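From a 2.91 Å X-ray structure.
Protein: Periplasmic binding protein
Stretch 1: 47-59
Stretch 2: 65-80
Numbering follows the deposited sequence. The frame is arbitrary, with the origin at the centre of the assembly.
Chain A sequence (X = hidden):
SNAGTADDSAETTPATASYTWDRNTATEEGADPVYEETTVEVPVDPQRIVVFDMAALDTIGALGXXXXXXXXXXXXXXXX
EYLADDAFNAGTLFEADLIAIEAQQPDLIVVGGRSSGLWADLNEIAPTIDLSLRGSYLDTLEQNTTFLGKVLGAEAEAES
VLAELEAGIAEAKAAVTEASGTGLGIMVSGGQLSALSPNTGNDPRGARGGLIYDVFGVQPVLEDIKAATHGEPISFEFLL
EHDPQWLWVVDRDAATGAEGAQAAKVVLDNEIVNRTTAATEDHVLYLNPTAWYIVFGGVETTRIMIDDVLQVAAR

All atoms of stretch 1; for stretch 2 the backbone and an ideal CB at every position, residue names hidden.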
ATOM      1  N   GLN A  47       7.994  12.209  20.873  1.00 54.79           N
ATOM      2  CA  GLN A  47       8.517  11.214  21.803  1.00 45.60           C
ATOM      3  C   GLN A  47       7.588   9.990  22.027  1.00 51.00           C
ATOM      4  O   GLN A  47       8.021   8.957  22.561  1.00 50.87           O
ATOM      5  CB  GLN A  47       8.852  11.935  23.112  1.00 44.90           C
ATOM      6  CG  GLN A  47      10.252  11.663  23.694  1.00 65.69           C
ATOM      7  CD  GLN A  47      11.397  11.874  22.704  1.00 69.82           C
ATOM      8  OE1 GLN A  47      11.267  12.628  21.737  1.00 65.84           O
ATOM      9  NE2 GLN A  47      12.529  11.199  22.946  1.00 71.03           N
ATOM     10  N   ARG A  48       6.320  10.118  21.622  1.00 43.27           N
ATOM     11  CA  ARG A  48       5.334   9.040  21.729  1.00 36.32           C
ATOM     12  C   ARG A  48       4.413   9.042  20.527  1.00 40.63           C
ATOM     13  O   ARG A  48       3.348   9.664  20.570  1.00 45.30           O
ATOM     14  CB  ARG A  48       4.457   9.206  22.968  1.00 37.73           C
ATOM     15  CG  ARG A  48       4.715   8.200  24.069  1.00 45.98           C
ATOM     16  CD  ARG A  48       3.430   7.820  24.792  1.00 53.25           C
ATOM     17  NE  ARG A  48       3.727   7.152  26.055  1.00 63.01           N
ATOM     18  CZ  ARG A  48       3.771   5.834  26.230  1.00 70.10           C
ATOM     19  NH1 ARG A  48       3.512   5.008  25.228  1.00 61.05           N
ATOM     20  NH2 ARG A  48       4.070   5.341  27.424  1.00 92.80           N
ATOM     21  N   ILE A  49       4.800   8.343  19.461  1.00 37.30           N
ATOM     22  CA  ILE A  49       4.013   8.341  18.233  1.00 31.39           C
ATOM     23  C   ILE A  49       3.076   7.141  18.196  1.00 35.25           C
ATOM     24  O   ILE A  49       3.487   6.011  18.455  1.00 44.84           O
ATOM     25  CB  ILE A  49       4.913   8.286  16.982  1.00 28.42           C
ATOM     26  CG1 ILE A  49       6.095   9.241  17.114  1.00 30.11           C
ATOM     27  CG2 ILE A  49       4.105   8.592  15.738  1.00 26.25           C
ATOM     28  CD1 ILE A  49       7.054   9.156  15.973  1.00 29.77           C
ATOM     29  N   VAL A  50       1.813   7.389  17.874  1.00 37.52           N
ATOM     30  CA  VAL A  50       0.851   6.312  17.672  1.00 33.30           C
ATOM     31  C   VAL A  50       0.489   6.283  16.192  1.00 34.07           C
ATOM     32  O   VAL A  50       0.115   7.309  15.629  1.00 46.35           O
ATOM     33  CB  VAL A  50      -0.395   6.520  18.530  1.00 29.02           C
ATOM     34  CG1 VAL A  50      -1.409   5.450  18.250  1.00 25.14           C
ATOM     35  CG2 VAL A  50      -0.009   6.489  19.986  1.00 28.32           C
ATOM     36  N   VAL A  51       0.619   5.120  15.558  1.00 24.38           N
ATOM     37  CA  VAL A  51       0.421   5.014  14.113  1.00 25.45           C
ATOM     38  C   VAL A  51      -0.612   3.935  13.763  1.00 29.45           C
ATOM     39  O   VAL A  51      -0.469   2.787  14.182  1.00 30.99           O
ATOM     40  CB  VAL A  51       1.755   4.677  13.408  1.00 27.04           C
ATOM     41  CG1 VAL A  51       1.539   4.395  11.923  1.00 25.57           C
ATOM     42  CG2 VAL A  51       2.752   5.792  13.594  1.00 36.44           C
ATOM     43  N   PHE A  52      -1.634   4.299  12.991  1.00 22.12           N
ATOM     44  CA  PHE A  52      -2.623   3.327  12.521  1.00 26.36           C
ATOM     45  C   PHE A  52      -2.402   2.853  11.075  1.00 25.92           C
ATOM     46  O   PHE A  52      -2.923   1.815  10.677  1.00 41.50           O
ATOM     47  CB  PHE A  52      -4.047   3.893  12.628  1.00 25.54           C
ATOM     48  CG  PHE A  52      -4.577   3.982  14.037  1.00 21.99           C
ATOM     49  CD1 PHE A  52      -5.345   2.965  14.572  1.00 21.15           C
ATOM     50  CD2 PHE A  52      -4.326   5.100  14.822  1.00 26.29           C
ATOM     51  CE1 PHE A  52      -5.850   3.061  15.878  1.00 31.52           C
ATOM     52  CE2 PHE A  52      -4.830   5.201  16.125  1.00 23.76           C
ATOM     53  CZ  PHE A  52      -5.588   4.180  16.651  1.00 26.96           C
ATOM     54  N   ASP A  53      -1.668   3.634  10.287  1.00 31.55           N
ATOM     55  CA  ASP A  53      -1.423   3.342   8.864  1.00 26.62           C
ATOM     56  C   ASP A  53      -0.057   2.658   8.722  1.00 30.49           C
ATOM     57  O   ASP A  53       0.984   3.273   8.979  1.00 31.89           O
ATOM     58  CB  ASP A  53      -1.488   4.644   8.042  1.00 29.23           C
ATOM     59  CG  ASP A  53      -1.108   4.453   6.567  1.00 57.98           C
ATOM     60  OD1 ASP A  53      -1.645   3.526   5.912  1.00 68.59           O
ATOM     61  OD2 ASP A  53      -0.279   5.255   6.052  1.00 58.79           O
HETATM   62  N   MSE A  54      -0.063   1.383   8.339  1.00 27.79           N
HETATM   63  CA  MSE A  54       1.171   0.594   8.299  1.00 26.87           C
HETATM   64  C   MSE A  54       2.253   1.220   7.411  1.00 30.30           C
HETATM   65  O   MSE A  54       3.449   1.013   7.626  1.00 32.56           O
HETATM   66  CB  MSE A  54       0.887  -0.861   7.888  1.00 23.45           C
HETATM   67  CG  MSE A  54      -0.003  -1.664   8.853  1.00 21.70           C
HETATM   68 SE   MSE A  54       0.563  -1.614  10.715  0.67 46.17          SE
HETATM   69  CE  MSE A  54      -0.259   0.029  11.318  1.00 23.08           C
ATOM     70  N   ALA A  55       1.835   2.002   6.424  1.00 27.21           N
ATOM     71  CA  ALA A  55       2.813   2.578   5.532  1.00 24.95           C
ATOM     72  C   ALA A  55       3.538   3.716   6.234  1.00 30.80           C
ATOM     73  O   ALA A  55       4.741   3.912   6.038  1.00 36.69           O
ATOM     74  CB  ALA A  55       2.167   3.036   4.275  1.00 33.01           C
ATOM     75  N   ALA A  56       2.820   4.469   7.062  1.00 28.14           N
ATOM     76  CA  ALA A  56       3.499   5.465   7.895  1.00 25.19           C
ATOM     77  C   ALA A  56       4.363   4.792   8.945  1.00 27.77           C
ATOM     78  O   ALA A  56       5.439   5.288   9.257  1.00 38.33           O
ATOM     79  CB  ALA A  56       2.522   6.383   8.550  1.00 24.20           C
ATOM     80  N   LEU A  57       3.887   3.674   9.497  1.00 33.81           N
ATOM     81  CA  LEU A  57       4.684   2.925  10.471  1.00 32.50           C
ATOM     82  C   LEU A  57       5.991   2.516   9.807  1.00 32.40           C
ATOM     83  O   LEU A  57       7.061   2.729  10.361  1.00 31.75           O
ATOM     84  CB  LEU A  57       3.935   1.698  11.013  1.00 22.91           C
ATOM     85  CG  LEU A  57       4.582   0.971  12.207  1.00 26.77           C
ATOM     86  CD1 LEU A  57       3.520   0.301  13.034  1.00 33.20           C
ATOM     87  CD2 LEU A  57       5.619  -0.069  11.800  1.00 25.95           C
ATOM     88  N   ASP A  58       5.874   1.937   8.614  1.00 30.19           N
ATOM     89  CA  ASP A  58       7.011   1.540   7.798  1.00 27.55           C
ATOM     90  C   ASP A  58       8.043   2.667   7.693  1.00 33.61           C
ATOM     91  O   ASP A  58       9.188   2.519   8.125  1.00 34.30           O
ATOM     92  CB  ASP A  58       6.506   1.157   6.406  1.00 28.36           C
ATOM     93  CG  ASP A  58       7.594   0.576   5.508  1.00 45.68           C
ATOM     94  OD1 ASP A  58       8.806   0.765   5.787  1.00 51.40           O
ATOM     95  OD2 ASP A  58       7.223  -0.065   4.496  1.00 47.99           O
ATOM     96  N   THR A  59       7.634   3.794   7.121  1.00 35.28           N
ATOM     97  CA  THR A  59       8.575   4.880   6.880  1.00 34.86           C
ATOM     98  C   THR A  59       9.176   5.432   8.174  1.00 34.91           C
ATOM     99  O   THR A  59      10.394   5.679   8.246  1.00 35.01           O
ATOM    100  CB  THR A  59       7.969   6.002   6.016  1.00 35.39           C
ATOM    101  OG1 THR A  59       7.660   5.477   4.716  1.00 46.56           O
ATOM    102  CG2 THR A  59       8.959   7.131   5.845  1.00 27.66           C
ATOM    103  N   UNK A  65      12.799   5.969  13.527  1.00 40.58           N
ATOM    104  CA  UNK A  65      11.829   6.228  14.571  1.00 43.52           C
ATOM    105  C   UNK A  65      11.421   4.970  15.306  1.00 45.12           C
ATOM    106  O   UNK A  65      11.943   3.872  15.058  1.00 41.05           O
ATOM    107  CB  UNK A  65      10.591   6.905  13.979  1.00 43.52           C
ATOM    108  N   UNK A  66      10.484   5.143  16.225  1.00 34.32           N
ATOM    109  CA  UNK A  66       9.980   4.040  17.011  1.00 34.75           C
ATOM    110  C   UNK A  66       8.515   4.313  17.223  1.00 44.62           C
ATOM    111  O   UNK A  66       8.114   5.452  17.425  1.00 48.41           O
ATOM    112  CB  UNK A  66      10.730   3.878  18.335  1.00 34.75           C
ATOM    113  N   UNK A  67       7.711   3.265  17.176  1.00 45.16           N
ATOM    114  CA  UNK A  67       6.283   3.429  17.326  1.00 43.83           C
ATOM    115  C   UNK A  67       5.885   3.061  18.751  1.00 43.72           C
ATOM    116  O   UNK A  67       6.307   2.036  19.273  1.00 45.68           O
ATOM    117  CB  UNK A  67       5.525   2.578  16.305  1.00 43.83           C
ATOM    118  N   UNK A  68       5.092   3.919  19.380  1.00 37.54           N
ATOM    119  CA  UNK A  68       4.754   3.752  20.778  1.00 33.70           C
ATOM    120  C   UNK A  68       3.447   3.000  20.906  1.00 43.67           C
ATOM    121  O   UNK A  68       3.212   2.298  21.883  1.00 40.90           O
ATOM    122  CB  UNK A  68       4.668   5.107  21.484  1.00 33.70           C
ATOM    123  N   UNK A  69       2.585   3.167  19.910  1.00 38.22           N
ATOM    124  CA  UNK A  69       1.277   2.548  19.925  1.00 32.73           C
ATOM    125  C   UNK A  69       0.819   2.285  18.501  1.00 35.02           C
ATOM    126  O   UNK A  69       1.103   3.074  17.593  1.00 34.33           O
ATOM    127  CB  UNK A  69       0.268   3.426  20.667  1.00 32.73           C
ATOM    128  N   UNK A  70       0.089   1.183  18.318  1.00 30.35           N
ATOM    129  CA  UNK A  70      -0.275   0.699  16.996  1.00 25.49           C
ATOM    130  C   UNK A  70      -1.312  -0.397  17.138  1.00 35.38           C
ATOM    131  O   UNK A  70      -1.408  -1.047  18.190  1.00 35.06           O
ATOM    132  CB  UNK A  70       0.952   0.192  16.235  1.00 25.49           C
ATOM    133  N   UNK A  71      -2.094  -0.617  16.078  1.00 27.78           N
ATOM    134  CA  UNK A  71      -2.960  -1.800  16.055  1.00 33.02           C
ATOM    135  C   UNK A  71      -2.091  -3.053  15.970  1.00 35.34           C
ATOM    136  O   UNK A  71      -1.833  -3.530  14.861  1.00 30.86           O
ATOM    137  CB  UNK A  71      -3.942  -1.741  14.883  1.00 33.02           C
ATOM    138  N   UNK A  72      -1.643  -3.567  17.116  1.00 37.34           N
ATOM    139  CA  UNK A  72      -0.589  -4.588  17.142  1.00 36.41           C
ATOM    140  C   UNK A  72      -0.924  -5.837  16.350  1.00 40.36           C
ATOM    141  O   UNK A  72      -0.056  -6.383  15.663  1.00 45.12           O
ATOM    142  CB  UNK A  72      -0.291  -4.984  18.589  1.00 36.41           C
ATOM    143  N   UNK A  73      -2.180  -6.274  16.429  1.00 38.02           N
ATOM    144  CA  UNK A  73      -2.593  -7.518  15.779  1.00 42.76           C
ATOM    145  C   UNK A  73      -2.511  -7.430  14.261  1.00 38.81           C
ATOM    146  O   UNK A  73      -2.705  -8.438  13.581  1.00 54.84           O
ATOM    147  CB  UNK A  73      -4.020  -7.879  16.196  1.00 42.76           C
ATOM    148  N   UNK A  74      -2.231  -6.234  13.739  1.00 32.13           N
ATOM    149  CA  UNK A  74      -2.190  -5.985  12.290  1.00 33.12           C
ATOM    150  C   UNK A  74      -0.794  -5.654  11.762  1.00 36.99           C
ATOM    151  O   UNK A  74      -0.589  -5.594  10.553  1.00 50.49           O
ATOM    152  CB  UNK A  74      -3.140  -4.837  11.941  1.00 33.12           C
ATOM    153  N   UNK A  75       0.155  -5.395  12.656  1.00 39.96           N
ATOM    154  CA  UNK A  75       1.492  -5.013  12.221  1.00 32.28           C
ATOM    155  C   UNK A  75       2.132  -6.221  11.565  1.00 36.53           C
ATOM    156  O   UNK A  75       2.242  -7.276  12.196  1.00 35.57           O
ATOM    157  CB  UNK A  75       2.340  -4.502  13.388  1.00 32.28           C
ATOM    158  N   UNK A  76       2.531  -6.078  10.288  1.00 38.36           N
ATOM    159  CA  UNK A  76       3.178  -7.138   9.502  1.00 29.92           C
ATOM    160  C   UNK A  76       4.486  -7.501  10.156  1.00 35.42           C
ATOM    161  O   UNK A  76       5.107  -6.636  10.764  1.00 41.66           O
ATOM    162  CB  UNK A  76       3.405  -6.705   8.052  1.00 29.92           C
ATOM    163  N   UNK A  77       4.903  -8.750  10.043  1.00 37.82           N
ATOM    164  CA  UNK A  77       6.117  -9.189  10.721  1.00 45.29           C
ATOM    165  C   UNK A  77       7.336  -8.357  10.322  1.00 40.55           C
ATOM    166  O   UNK A  77       8.188  -8.061  11.152  1.00 46.31           O
ATOM    167  CB  UNK A  77       6.377 -10.666  10.419  1.00 45.29           C
ATOM    168  N   UNK A  78       7.408  -7.945   9.063  1.00 41.81           N
ATOM    169  CA  UNK A  78       8.573  -7.190   8.621  1.00 35.29           C
ATOM    170  C   UNK A  78       8.665  -5.781   9.189  1.00 36.13           C
ATOM    171  O   UNK A  78       9.702  -5.132   9.064  1.00 46.61           O
ATOM    172  CB  UNK A  78       8.572  -7.111   7.093  1.00 35.29           C
ATOM    173  N   UNK A  79       7.584  -5.314   9.815  1.00 34.53           N
ATOM    174  CA  UNK A  79       7.569  -3.998  10.461  1.00 35.69           C
ATOM    175  C   UNK A  79       7.545  -4.109  11.983  1.00 41.30           C
ATOM    176  O   UNK A  79       7.669  -3.105  12.684  1.00 40.26           O
ATOM    177  CB  UNK A  79       6.360  -3.191   9.984  1.00 35.69           C
ATOM    178  N   UNK A  80       7.399  -5.332  12.484  1.00 36.38           N
ATOM    179  CA  UNK A  80       7.270  -5.575  13.912  1.00 40.46           C
ATOM    180  C   UNK A  80       8.426  -4.969  14.690  1.00 43.36           C
ATOM    181  O   UNK A  80       8.243  -4.470  15.801  1.00 48.66           O
ATOM    182  CB  UNK A  80       7.185  -7.078  14.187  1.00 40.46           C
TER

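Position 65 directs its ideal CB toward stretch 1, 4.6 Å from Ile49 CD1, so a small side chain could fit; phi/psi of -80/-177 demands nothing special. The residue is Gly65. At 66 the ideal CB points sideways with nothing of stretch 1 within 5.5 Å, which leaves the choice wide; Glu66 extends with chi1 and chi2 both t, and its backbone O joins Ile49 N through water 1.

Position 67 has extended angles (-101/132), and its ideal CB lies 4.5 Å from Leu57 CD1 and 5.0 Å from Val51 CG2. This apolar setting suits Val, Ile, Leu or Met. Ile67 packs CG1 3.6 Å from Leu57 CG and CD1 4.1 Å from Val51 CG2.

Position 68 points toward stretch 1, with its ideal CB 3.4 Å from Ile49 O and 3.9 Å from Arg48 NH1; so close an approach favours a small residue. Ala68 fits, its N donating to Ile49 O at 2.8 Å (156°).

At 69 an ideal CB would sit 3.1 Å from Val50 CG2, too tight for carbon against carbon, so glycine is indicated. Gly69 forms the single bridge with Val50: its O accepts from Val51 N at 2.9 Å, while its N makes a weak bond to Ile49 O at 3.3 Å.

The ideal CB of 70 is 3.6 Å from Val51 O and 4.1 Å from Leu57 CD1, room for Ala or perhaps Ser. Ala70 places CB 4.1 Å from Leu57 CD1.

Position 71 points toward Phe52 and Met54, and its phi of -68 permits proline among other apolar residues. Pro71 sets CG 3.8 Å from Met54 CE, and CD 4.1 Å from Phe52 CD1.

Positions 72 and 73 find no stretch 1 atom within 5.5 Å of the ideal CB, so many residues would do; they are Leu72 and Asp73. The ideal CB of 74 is 5.1 Å from Met54 SE, compatible with small or polar choices; Ser74 offers its backbone O 4.1 Å from that SE.

At 75 the ideal CB lies 4.3 Å from Met54 SE and 5.0 Å from Leu57 CD1, suiting an aliphatic group. Val75 puts CG2 3.9 Å from Met54 SE and 4.1 Å from Leu57 CD1. Position 76, with phi -62, allows proline; Pro76 CD reaches within 3.9 Å of Met54 SE.

Positions 77, 78 and 80 are loosely constrained: Asp77, Tyr78, whose ring edge meets Asp58 OD2 (4.3 Å from CE1), and Glu80.

Position 79 points toward Leu57 CD2, 3.7 Å from its ideal CB, favouring Leu or Met. Leu79 extends CD2 to 3.7 Å from Asp58 CA and CD1 to 3.5 Å from Met54 O.

Stretch 2 (65-80) GEIAGAPLDSVPDYLE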
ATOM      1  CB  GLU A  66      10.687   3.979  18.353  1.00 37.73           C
ATOM      2  CG  GLU A  66      10.479   2.700  19.127  1.00 59.09           C
ATOM      3  CD  GLU A  66      11.152   2.756  20.486  1.00 68.65           C
ATOM      4  OE1 GLU A  66      11.146   3.850  21.093  1.00 68.98           O
ATOM      5  OE2 GLU A  66      11.695   1.721  20.943  1.00 74.76           O
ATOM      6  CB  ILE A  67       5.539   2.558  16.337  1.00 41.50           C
ATOM      7  CG1 ILE A  67       6.207   2.646  14.947  1.00 39.82           C
ATOM      8  CG2 ILE A  67       4.073   2.920  16.337  1.00 39.85           C
ATOM      9  CD1 ILE A  67       6.371   4.023  14.413  1.00 27.06           C
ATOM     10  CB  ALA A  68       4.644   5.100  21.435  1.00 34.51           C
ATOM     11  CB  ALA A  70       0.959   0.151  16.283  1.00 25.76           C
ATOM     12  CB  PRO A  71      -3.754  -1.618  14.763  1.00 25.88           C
ATOM     13  CG  PRO A  71      -2.912  -0.695  13.924  1.00 22.38           C
ATOM     14  CD  PRO A  71      -2.263   0.224  14.884  1.00 22.77           C
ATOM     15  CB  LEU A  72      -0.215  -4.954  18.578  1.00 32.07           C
ATOM     16  CG  LEU A  72       0.232  -3.731  19.360  1.00 32.11           C
ATOM     17  CD1 LEU A  72       0.232  -4.036  20.805  1.00 34.53           C
ATOM     18  CD2 LEU A  72       1.607  -3.280  18.925  1.00 33.69           C
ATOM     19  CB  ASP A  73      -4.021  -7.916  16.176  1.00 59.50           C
ATOM     20  CG  ASP A  73      -4.163  -8.243  17.650  1.00 73.77           C
ATOM     21  OD1 ASP A  73      -3.204  -8.799  18.241  1.00 75.23           O
ATOM     22  OD2 ASP A  73      -5.253  -7.952  18.206  1.00 72.45           O
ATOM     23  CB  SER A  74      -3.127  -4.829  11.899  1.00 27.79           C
ATOM     24  OG  SER A  74      -4.394  -4.947  12.514  1.00 40.94           O
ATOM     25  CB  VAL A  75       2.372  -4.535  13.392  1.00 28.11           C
ATOM     26  CG1 VAL A  75       3.799  -4.316  12.923  1.00 28.71           C
ATOM     27  CG2 VAL A  75       1.820  -3.271  13.997  1.00 26.87           C
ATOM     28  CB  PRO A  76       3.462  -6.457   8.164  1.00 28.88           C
ATOM     29  CG  PRO A  76       2.475  -5.365   8.091  1.00 27.15           C
ATOM     30  CD  PRO A  76       2.348  -4.855   9.497  1.00 26.38           C
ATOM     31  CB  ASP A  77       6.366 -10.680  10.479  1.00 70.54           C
ATOM     32  CG  ASP A  77       5.955 -11.128   9.079  1.00 93.59           C
ATOM     33  OD1 ASP A  77       6.062 -10.323   8.108  1.00 84.91           O
ATOM     34  OD2 ASP A  77       5.523 -12.301   8.962  1.00102.29           O
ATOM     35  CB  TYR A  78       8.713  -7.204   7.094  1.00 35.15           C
ATOM     36  CG  TYR A  78       7.707  -6.414   6.292  1.00 32.75           C
ATOM     37  CD1 TYR A  78       7.920  -5.073   6.013  1.00 43.08           C
ATOM     38  CD2 TYR A  78       6.579  -7.014   5.758  1.00 35.85           C
ATOM     39  CE1 TYR A  78       7.024  -4.339   5.262  1.00 40.77           C
ATOM     40  CE2 TYR A  78       5.670  -6.277   4.998  1.00 38.98           C
ATOM     41  CZ  TYR A  78       5.908  -4.942   4.758  1.00 36.13           C
ATOM     42  OH  TYR A  78       5.045  -4.184   4.015  1.00 35.74           O
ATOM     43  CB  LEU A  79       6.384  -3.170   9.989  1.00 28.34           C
ATOM     44  CG  LEU A  79       6.372  -2.870   8.498  1.00 31.36           C
ATOM     45  CD1 LEU A  79       5.149  -2.054   8.151  1.00 28.82           C
ATOM     46  CD2 LEU A  79       7.629  -2.139   8.119  1.00 28.09           C
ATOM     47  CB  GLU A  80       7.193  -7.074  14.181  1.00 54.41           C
ATOM     48  CG  GLU A  80       6.345  -7.439  15.375  1.00 74.43           C
ATOM     49  CD  GLU A  80       5.595  -8.759  15.202  1.00 89.60           C
ATOM     50  OE1 GLU A  80       4.626  -8.801  14.397  1.00 85.67           O
ATOM     51  OE2 GLU A  80       5.973  -9.745  15.885  1.00 89.86           O
TER
HETATM   52  O   HOH W   1       7.158   7.110  19.624  1.00 41.39           O
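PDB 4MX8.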